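PDB 5ZH8: teichoic acid D-alanine hydrolase from Staphylococcus aureus, which catalyses the removal of D-alanyl esters from wall teichoic acid and lipoteichoic acid, affecting cell-wall structure and the level of methicillin resistance. Local coordinates for residues Phe123-Ala128 against Gly286-Thr291; Asn277-Tyr282 against Gly344-Gln349. One frame throughout, in Å; residues are numbered along the deposited sequence.

Contact 1 (Phe123-Ala128 against Gly286-Thr291); sequences FLIGSA and GNLYMT
Strands 123-124 and 288-290 pair antiparallel in a small sheet of the beta-lactamase-like fold, and strand 123-124 runs, through I125 and G126, into the SxxK sequence S127-K130, which in serine enzymes of this family carries the nucleophile. F123 and M290 form a hydrogen-bonded pair: F123 N donates to M290 O (2.9 Å), and M290 N returns a bond to F123 O (3.0 Å). Past the non-hydrogen-bonded pair L124/Y289, I125 N meets L288 O at 3.0 Å, almost in line with the C=O axis (C=O...N 167°), so the chain stays clasped as it leaves the strand. The I125 side chain is directed at the partner strand and runs alongside L288. Its CB lies beside L288 O, and chi1 of 70° sets CG1 between the backbone N and the carbonyl carbon, 3.4 Å from L288 O. CG2 branches the other way onto M290, 3.7 Å from its CB and equally near its CG. The extended chain ends with CD1 alongside L288 CD2 (3.6 Å), while M290 SD stands near I125 CG2 and CD1. On the face of the ladder opposite F123 and M290, L124 and Y289 meet, and L124 CB makes a CH-pi contact over the tyrosine ring, 4.1 Å from its centroid. G286 CA lies 3.1 Å from G126 O, two glycines bringing the backbones close. S127 OG is hydrogen-bonded to Y211 OH and K130 NZ. Strand 288-290 is the middle strand, with 248-250 along its far edge; F123 and I125 lean on strand 349-355, and M290 meets M295 of helix 292-303.

Contact 2 (Asn277-Tyr282 against Gly344-Gln349); sequences NILDQY and GGFFGQ
A type I' turn, F346 to Q349, joins strands 340-346 and 349-355, neighbours in the large antiparallel sheet of the beta-lactamase-like fold, as a tight beta hairpin, and the two phenylalanines at its head meet the irregular loop 277-282. F346 N-Q349 O and Q349 N-F346 O bonds close the turn. No hydrogen bond crosses the contact; aromatic and aliphatic packing carries it. N277 comes first: its CG sits between backbone N and carbonyl carbon (chi1 55°), bringing OD1 to F347 CZ at 3.3 Å, with the amide plane nearly perpendicular to the ring (86°). I278 crosses F347 obliquely, CG1 meeting the ring edge at CZ (3.6 Å), and extends CD1 along the same edge and toward F346 CZ. L279 has CG anti to its carbonyl carbon and meets F346 tip to tip, CD2 to CE2 at 3.5 Å. The two phenylalanines also pack on each other, F347 CD2 standing over the centre of the F346 ring. After D280, the Q281 side-chain amide is hydrogen-bonded to Y180 OH through OE1 and to S183 O through NE2. Y282 then faces the hairpin. Its OH is hydrogen-bonded to D213 OD2, while I278 O lies in plane at the ring's edge. F346 directs its edge at the Y282 face, an edge-to-face pair with planes 56° apart, F346 CZ standing 3.8 Å above the centre of the tyrosine ring.

How the contacts relate
Contact 1 is the more central, almost wholly buried and held by main-chain hydrogen bonds of a small sheet; contact 2, farther out and only partly buried, joins a loop to a hairpin head by side chains alone. Their segments alternate along the chain, and the two sites touch. Q349 OE1, from the hairpin, accepts a hydrogen bond from L124 N, which points out of the 123-124/288-290 ladder. N287 ND2 bonds to L279 O of the loop, and F346 CE2, of the hairpin, packs against G286 O. Strand 123-124, leading to the SxxK serine, is thus tied both to strand 288-290 and to the hairpin of the large sheet.

Contact 1 (Phe123-Ala128 against Gly286-Thr291)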
ATOM      1  N   PHE A 123     -17.488  -5.700   1.014  1.00 46.73           N
ATOM      2  CA  PHE A 123     -16.230  -4.980   0.853  1.00 46.49           C
ATOM      3  C   PHE A 123     -16.162  -4.284  -0.490  1.00 46.36           C
ATOM      4  O   PHE A 123     -16.666  -4.792  -1.479  1.00 45.63           O
ATOM      5  CB  PHE A 123     -15.050  -5.947   0.974  1.00 45.04           C
ATOM      6  CG  PHE A 123     -14.952  -6.605   2.314  1.00 45.37           C
ATOM      7  CD1 PHE A 123     -15.751  -7.694   2.619  1.00 45.36           C
ATOM      8  CD2 PHE A 123     -14.075  -6.131   3.270  1.00 45.95           C
ATOM      9  CE1 PHE A 123     -15.672  -8.300   3.854  1.00 46.33           C
ATOM     10  CE2 PHE A 123     -13.995  -6.735   4.508  1.00 46.72           C
ATOM     11  CZ  PHE A 123     -14.792  -7.821   4.803  1.00 46.84           C
ATOM     12  N   LEU A 124     -15.538  -3.113  -0.509  1.00 47.64           N
ATOM     13  CA  LEU A 124     -15.260  -2.390  -1.739  1.00 47.74           C
ATOM     14  C   LEU A 124     -14.348  -3.242  -2.618  1.00 46.33           C
ATOM     15  O   LEU A 124     -13.186  -3.459  -2.295  1.00 46.39           O
ATOM     16  CB  LEU A 124     -14.597  -1.050  -1.415  1.00 49.40           C
ATOM     17  CG  LEU A 124     -14.186  -0.129  -2.560  1.00 49.98           C
ATOM     18  CD1 LEU A 124     -15.376   0.157  -3.469  1.00 50.53           C
ATOM     19  CD2 LEU A 124     -13.610   1.166  -1.999  1.00 51.78           C
ATOM     20  N   ILE A 125     -14.883  -3.740  -3.727  1.00 45.68           N
ATOM     21  CA  ILE A 125     -14.136  -4.661  -4.578  1.00 44.21           C
ATOM     22  C   ILE A 125     -13.156  -3.943  -5.490  1.00 44.06           C
ATOM     23  O   ILE A 125     -12.327  -4.596  -6.129  1.00 43.41           O
ATOM     24  CB  ILE A 125     -15.060  -5.573  -5.419  1.00 43.89           C
ATOM     25  CG1 ILE A 125     -15.789  -4.792  -6.524  1.00 44.67           C
ATOM     26  CG2 ILE A 125     -16.058  -6.290  -4.521  1.00 44.30           C
ATOM     27  CD1 ILE A 125     -16.620  -5.663  -7.450  1.00 44.22           C
ATOM     28  N   GLY A 126     -13.255  -2.616  -5.560  1.00 44.83           N
ATOM     29  CA  GLY A 126     -12.385  -1.815  -6.416  1.00 45.25           C
ATOM     30  C   GLY A 126     -12.298  -2.354  -7.837  1.00 44.42           C
ATOM     31  O   GLY A 126     -13.311  -2.692  -8.459  1.00 43.78           O
ATOM     32  N   SER A 127     -11.070  -2.480  -8.332  1.00 44.34           N
ATOM     33  CA  SER A 127     -10.818  -2.859  -9.719  1.00 43.91           C
ATOM     34  C   SER A 127     -11.435  -4.192 -10.151  1.00 42.91           C
ATOM     35  O   SER A 127     -11.514  -4.479 -11.349  1.00 42.77           O
ATOM     36  CB  SER A 127      -9.323  -2.902  -9.978  1.00 44.12           C
ATOM     37  OG  SER A 127      -9.075  -2.929 -11.361  1.00 44.53           O
ATOM     38  N   ALA A 128     -11.869  -5.009  -9.193  1.00 42.48           N
ATOM     39  CA  ALA A 128     -12.583  -6.237  -9.522  1.00 41.69           C
ATOM     40  C   ALA A 128     -13.964  -5.972 -10.133  1.00 42.09           C
ATOM     41  O   ALA A 128     -14.537  -6.873 -10.745  1.00 41.87           O
ATOM     42  CB  ALA A 128     -12.700  -7.138  -8.305  1.00 41.28           C
ATOM     43  N   GLY A 286     -14.842   0.415 -10.024  1.00 50.44           N
ATOM     44  CA  GLY A 286     -14.665   0.073  -8.612  1.00 50.17           C
ATOM     45  C   GLY A 286     -15.437   0.888  -7.589  1.00 51.43           C
ATOM     46  O   GLY A 286     -14.838   1.444  -6.667  1.00 52.27           O
ATOM     47  N   ASN A 287     -16.762   0.931  -7.727  1.00 51.69           N
ATOM     48  CA  ASN A 287     -17.633   1.505  -6.695  1.00 53.00           C
ATOM     49  C   ASN A 287     -18.683   0.493  -6.233  1.00 52.32           C
ATOM     50  O   ASN A 287     -19.748   0.879  -5.747  1.00 54.06           O
ATOM     51  CB  ASN A 287     -18.296   2.799  -7.186  1.00 54.95           C
ATOM     52  CG  ASN A 287     -19.335   2.565  -8.269  1.00 54.72           C
ATOM     53  OD1 ASN A 287     -19.418   1.483  -8.854  1.00 53.06           O
ATOM     54  ND2 ASN A 287     -20.139   3.589  -8.539  1.00 56.43           N
ATOM     55  N   LEU A 288     -18.367  -0.795  -6.368  1.00 50.08           N
ATOM     56  CA  LEU A 288     -19.277  -1.867  -5.975  1.00 49.47           C
ATOM     57  C   LEU A 288     -18.787  -2.555  -4.708  1.00 48.89           C
ATOM     58  O   LEU A 288     -17.588  -2.754  -4.531  1.00 47.82           O
ATOM     59  CB  LEU A 288     -19.386  -2.899  -7.089  1.00 48.17           C
ATOM     60  CG  LEU A 288     -20.524  -3.910  -6.977  1.00 48.28           C
ATOM     61  CD1 LEU A 288     -21.856  -3.281  -7.381  1.00 49.80           C
ATOM     62  CD2 LEU A 288     -20.198  -5.114  -7.844  1.00 46.89           C
ATOM     63  N   TYR A 289     -19.734  -2.923  -3.843  1.00 49.51           N
ATOM     64  CA  TYR A 289     -19.456  -3.646  -2.606  1.00 49.37           C
ATOM     65  C   TYR A 289     -20.057  -5.047  -2.678  1.00 48.72           C
ATOM     66  O   TYR A 289     -21.210  -5.204  -3.058  1.00 49.61           O
ATOM     67  CB  TYR A 289     -20.047  -2.895  -1.411  1.00 51.37           C
ATOM     68  CG  TYR A 289     -19.295  -1.647  -1.016  1.00 52.20           C
ATOM     69  CD1 TYR A 289     -19.329  -0.504  -1.805  1.00 53.03           C
ATOM     70  CD2 TYR A 289     -18.553  -1.608   0.161  1.00 52.70           C
ATOM     71  CE1 TYR A 289     -18.642   0.643  -1.432  1.00 54.16           C
ATOM     72  CE2 TYR A 289     -17.860  -0.469   0.543  1.00 53.53           C
ATOM     73  CZ  TYR A 289     -17.904   0.652  -0.254  1.00 54.26           C
ATOM     74  OH  TYR A 289     -17.211   1.779   0.122  1.00 55.34           O
ATOM     75  N   MET A 290     -19.280  -6.057  -2.303  1.00 47.81           N
ATOM     76  CA  MET A 290     -19.720  -7.454  -2.365  1.00 47.69           C
ATOM     77  C   MET A 290     -19.335  -8.200  -1.103  1.00 47.80           C
ATOM     78  O   MET A 290     -18.250  -7.992  -0.570  1.00 47.26           O
ATOM     79  CB  MET A 290     -19.035  -8.204  -3.516  1.00 46.30           C
ATOM     80  CG  MET A 290     -19.447  -7.817  -4.912  1.00 46.35           C
ATOM     81  SD  MET A 290     -18.746  -8.967  -6.132  1.00 45.34           S
ATOM     82  CE  MET A 290     -20.071 -10.167  -6.219  1.00 45.92           C
ATOM     83  N   THR A 291     -20.208  -9.100  -0.660  1.00 48.79           N
ATOM     84  CA  THR A 291     -19.799 -10.156   0.255  1.00 48.92           C
ATOM     85  C   THR A 291     -18.958 -11.138  -0.546  1.00 47.35           C
ATOM     86  O   THR A 291     -19.249 -11.383  -1.714  1.00 46.73           O
ATOM     87  CB  THR A 291     -20.995 -10.912   0.871  1.00 50.53           C
ATOM     88  OG1 THR A 291     -21.821 -11.449  -0.162  1.00 50.10           O
ATOM     89  CG2 THR A 291     -21.830  -9.994   1.742  1.00 52.52           C
TER

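Contact 2 (Asn277-Tyr282 against Gly344-Gln349)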
ATOM      1  N   ASN A 277     -14.412   9.003  -1.537  1.00 69.80           N
ATOM      2  CA  ASN A 277     -14.873  10.354  -1.847  1.00 72.11           C
ATOM      3  C   ASN A 277     -15.133  10.584  -3.346  1.00 71.55           C
ATOM      4  O   ASN A 277     -15.455  11.706  -3.748  1.00 74.14           O
ATOM      5  CB  ASN A 277     -13.844  11.370  -1.331  1.00 74.32           C
ATOM      6  CG  ASN A 277     -12.441  11.117  -1.864  1.00 73.07           C
ATOM      7  OD1 ASN A 277     -12.175  10.110  -2.520  1.00 70.06           O
ATOM      8  ND2 ASN A 277     -11.545  12.047  -1.606  1.00 75.55           N
ATOM      9  N   ILE A 278     -15.002   9.531  -4.156  1.00 68.10           N
ATOM     10  CA  ILE A 278     -15.072   9.650  -5.616  1.00 67.58           C
ATOM     11  C   ILE A 278     -15.883   8.534  -6.296  1.00 65.21           C
ATOM     12  O   ILE A 278     -15.854   8.394  -7.519  1.00 64.56           O
ATOM     13  CB  ILE A 278     -13.651   9.659  -6.229  1.00 66.92           C
ATOM     14  CG1 ILE A 278     -12.875   8.399  -5.822  1.00 64.08           C
ATOM     15  CG2 ILE A 278     -12.902  10.912  -5.810  1.00 69.96           C
ATOM     16  CD1 ILE A 278     -11.543   8.231  -6.527  1.00 63.46           C
ATOM     17  N   LEU A 279     -16.621   7.754  -5.515  1.00 64.10           N
ATOM     18  CA  LEU A 279     -17.294   6.570  -6.040  1.00 61.72           C
ATOM     19  C   LEU A 279     -18.505   6.917  -6.912  1.00 62.74           C
ATOM     20  O   LEU A 279     -18.997   6.070  -7.667  1.00 61.50           O
ATOM     21  CB  LEU A 279     -17.690   5.640  -4.892  1.00 60.58           C
ATOM     22  CG  LEU A 279     -16.553   5.128  -3.990  1.00 59.21           C
ATOM     23  CD1 LEU A 279     -17.106   4.121  -2.996  1.00 58.09           C
ATOM     24  CD2 LEU A 279     -15.428   4.516  -4.812  1.00 57.31           C
ATOM     25  N   ASP A 280     -18.983   8.155  -6.817  1.00 65.60           N
ATOM     26  CA  ASP A 280     -20.027   8.659  -7.729  1.00 66.89           C
ATOM     27  C   ASP A 280     -19.574   8.753  -9.197  1.00 65.63           C
ATOM     28  O   ASP A 280     -20.402   8.706 -10.099  1.00 65.39           O
ATOM     29  CB  ASP A 280     -20.581  10.017  -7.248  1.00 70.73           C
ATOM     30  CG  ASP A 280     -19.503  11.079  -7.057  1.00 73.04           C
ATOM     31  OD1 ASP A 280     -18.289  10.757  -7.102  1.00 72.02           O
ATOM     32  OD2 ASP A 280     -19.885  12.251  -6.844  1.00 76.49           O
ATOM     33  N   GLN A 281     -18.266   8.867  -9.424  1.00 64.66           N
ATOM     34  CA  GLN A 281     -17.701   8.950 -10.771  1.00 64.07           C
ATOM     35  C   GLN A 281     -17.036   7.643 -11.219  1.00 61.09           C
ATOM     36  O   GLN A 281     -16.439   7.587 -12.295  1.00 60.60           O
ATOM     37  CB  GLN A 281     -16.679  10.094 -10.821  1.00 66.03           C
ATOM     38  CG  GLN A 281     -15.276   9.732 -10.334  1.00 64.78           C
ATOM     39  CD  GLN A 281     -14.531  10.894  -9.702  1.00 67.33           C
ATOM     40  OE1 GLN A 281     -13.415  11.220 -10.104  1.00 67.72           O
ATOM     41  NE2 GLN A 281     -15.144  11.522  -8.700  1.00 68.97           N
ATOM     42  N   TYR A 282     -17.141   6.598 -10.398  1.00 59.30           N
ATOM     43  CA  TYR A 282     -16.390   5.356 -10.607  1.00 56.79           C
ATOM     44  C   TYR A 282     -17.262   4.152 -10.969  1.00 55.32           C
ATOM     45  O   TYR A 282     -16.908   3.007 -10.667  1.00 53.78           O
ATOM     46  CB  TYR A 282     -15.528   5.050  -9.368  1.00 55.95           C
ATOM     47  CG  TYR A 282     -14.044   5.136  -9.646  1.00 55.60           C
ATOM     48  CD1 TYR A 282     -13.362   4.056 -10.202  1.00 53.54           C
ATOM     49  CD2 TYR A 282     -13.331   6.299  -9.379  1.00 57.53           C
ATOM     50  CE1 TYR A 282     -12.009   4.131 -10.470  1.00 53.69           C
ATOM     51  CE2 TYR A 282     -11.977   6.383  -9.645  1.00 57.76           C
ATOM     52  CZ  TYR A 282     -11.320   5.297 -10.191  1.00 55.87           C
ATOM     53  OH  TYR A 282      -9.973   5.384 -10.451  1.00 56.54           O
ATOM     54  N   GLY A 344      -8.768  -6.172  -6.657  1.00 41.38           N
ATOM     55  CA  GLY A 344      -8.994  -4.731  -6.616  1.00 42.38           C
ATOM     56  C   GLY A 344      -8.468  -4.145  -5.321  1.00 43.36           C
ATOM     57  O   GLY A 344      -8.729  -4.675  -4.243  1.00 43.61           O
ATOM     58  N   GLY A 345      -7.716  -3.056  -5.426  1.00 44.54           N
ATOM     59  CA  GLY A 345      -7.198  -2.341  -4.255  1.00 45.61           C
ATOM     60  C   GLY A 345      -7.743  -0.925  -4.254  1.00 46.92           C
ATOM     61  O   GLY A 345      -7.450  -0.147  -5.168  1.00 48.17           O
ATOM     62  N   PHE A 346      -8.536  -0.578  -3.245  1.00 46.92           N
ATOM     63  CA  PHE A 346      -9.208   0.716  -3.242  1.00 48.12           C
ATOM     64  C   PHE A 346      -9.585   1.141  -1.826  1.00 48.99           C
ATOM     65  O   PHE A 346     -10.107   0.339  -1.049  1.00 47.87           O
ATOM     66  CB  PHE A 346     -10.460   0.626  -4.143  1.00 47.44           C
ATOM     67  CG  PHE A 346     -10.742   1.861  -4.958  1.00 48.78           C
ATOM     68  CD1 PHE A 346      -9.716   2.665  -5.457  1.00 49.99           C
ATOM     69  CD2 PHE A 346     -12.050   2.179  -5.288  1.00 49.16           C
ATOM     70  CE1 PHE A 346     -10.009   3.792  -6.207  1.00 51.57           C
ATOM     71  CE2 PHE A 346     -12.345   3.299  -6.052  1.00 50.42           C
ATOM     72  CZ  PHE A 346     -11.323   4.101  -6.511  1.00 51.69           C
ATOM     73  N   PHE A 347      -9.304   2.403  -1.510  1.00 50.86           N
ATOM     74  CA  PHE A 347      -9.626   3.011  -0.216  1.00 52.39           C
ATOM     75  C   PHE A 347      -9.461   2.070   0.967  1.00 51.52           C
ATOM     76  O   PHE A 347     -10.423   1.749   1.665  1.00 51.11           O
ATOM     77  CB  PHE A 347     -11.027   3.626  -0.245  1.00 53.31           C
ATOM     78  CG  PHE A 347     -11.134   4.807  -1.164  1.00 54.66           C
ATOM     79  CD1 PHE A 347     -10.794   6.080  -0.722  1.00 57.06           C
ATOM     80  CD2 PHE A 347     -11.546   4.642  -2.476  1.00 53.52           C
ATOM     81  CE1 PHE A 347     -10.875   7.164  -1.570  1.00 58.60           C
ATOM     82  CE2 PHE A 347     -11.632   5.729  -3.327  1.00 55.02           C
ATOM     83  CZ  PHE A 347     -11.294   6.990  -2.870  1.00 57.61           C
ATOM     84  N   GLY A 348      -8.224   1.620   1.156  1.00 51.31           N
ATOM     85  CA  GLY A 348      -7.840   0.799   2.301  1.00 51.18           C
ATOM     86  C   GLY A 348      -8.350  -0.629   2.313  1.00 49.28           C
ATOM     87  O   GLY A 348      -8.221  -1.316   3.322  1.00 49.34           O
ATOM     88  N   GLN A 349      -8.919  -1.086   1.199  1.00 47.85           N
ATOM     89  CA  GLN A 349      -9.440  -2.439   1.107  1.00 46.09           C
ATOM     90  C   GLN A 349      -8.734  -3.177  -0.012  1.00 44.49           C
ATOM     91  O   GLN A 349      -8.199  -2.563  -0.933  1.00 44.74           O
ATOM     92  CB  GLN A 349     -10.950  -2.418   0.887  1.00 46.20           C
ATOM     93  CG  GLN A 349     -11.693  -1.580   1.928  1.00 48.37           C
ATOM     94  CD  GLN A 349     -13.173  -1.901   2.046  1.00 48.57           C
ATOM     95  OE1 GLN A 349     -13.639  -2.936   1.569  1.00 47.71           O
ATOM     96  NE2 GLN A 349     -13.919  -1.019   2.699  1.00 50.35           N
TER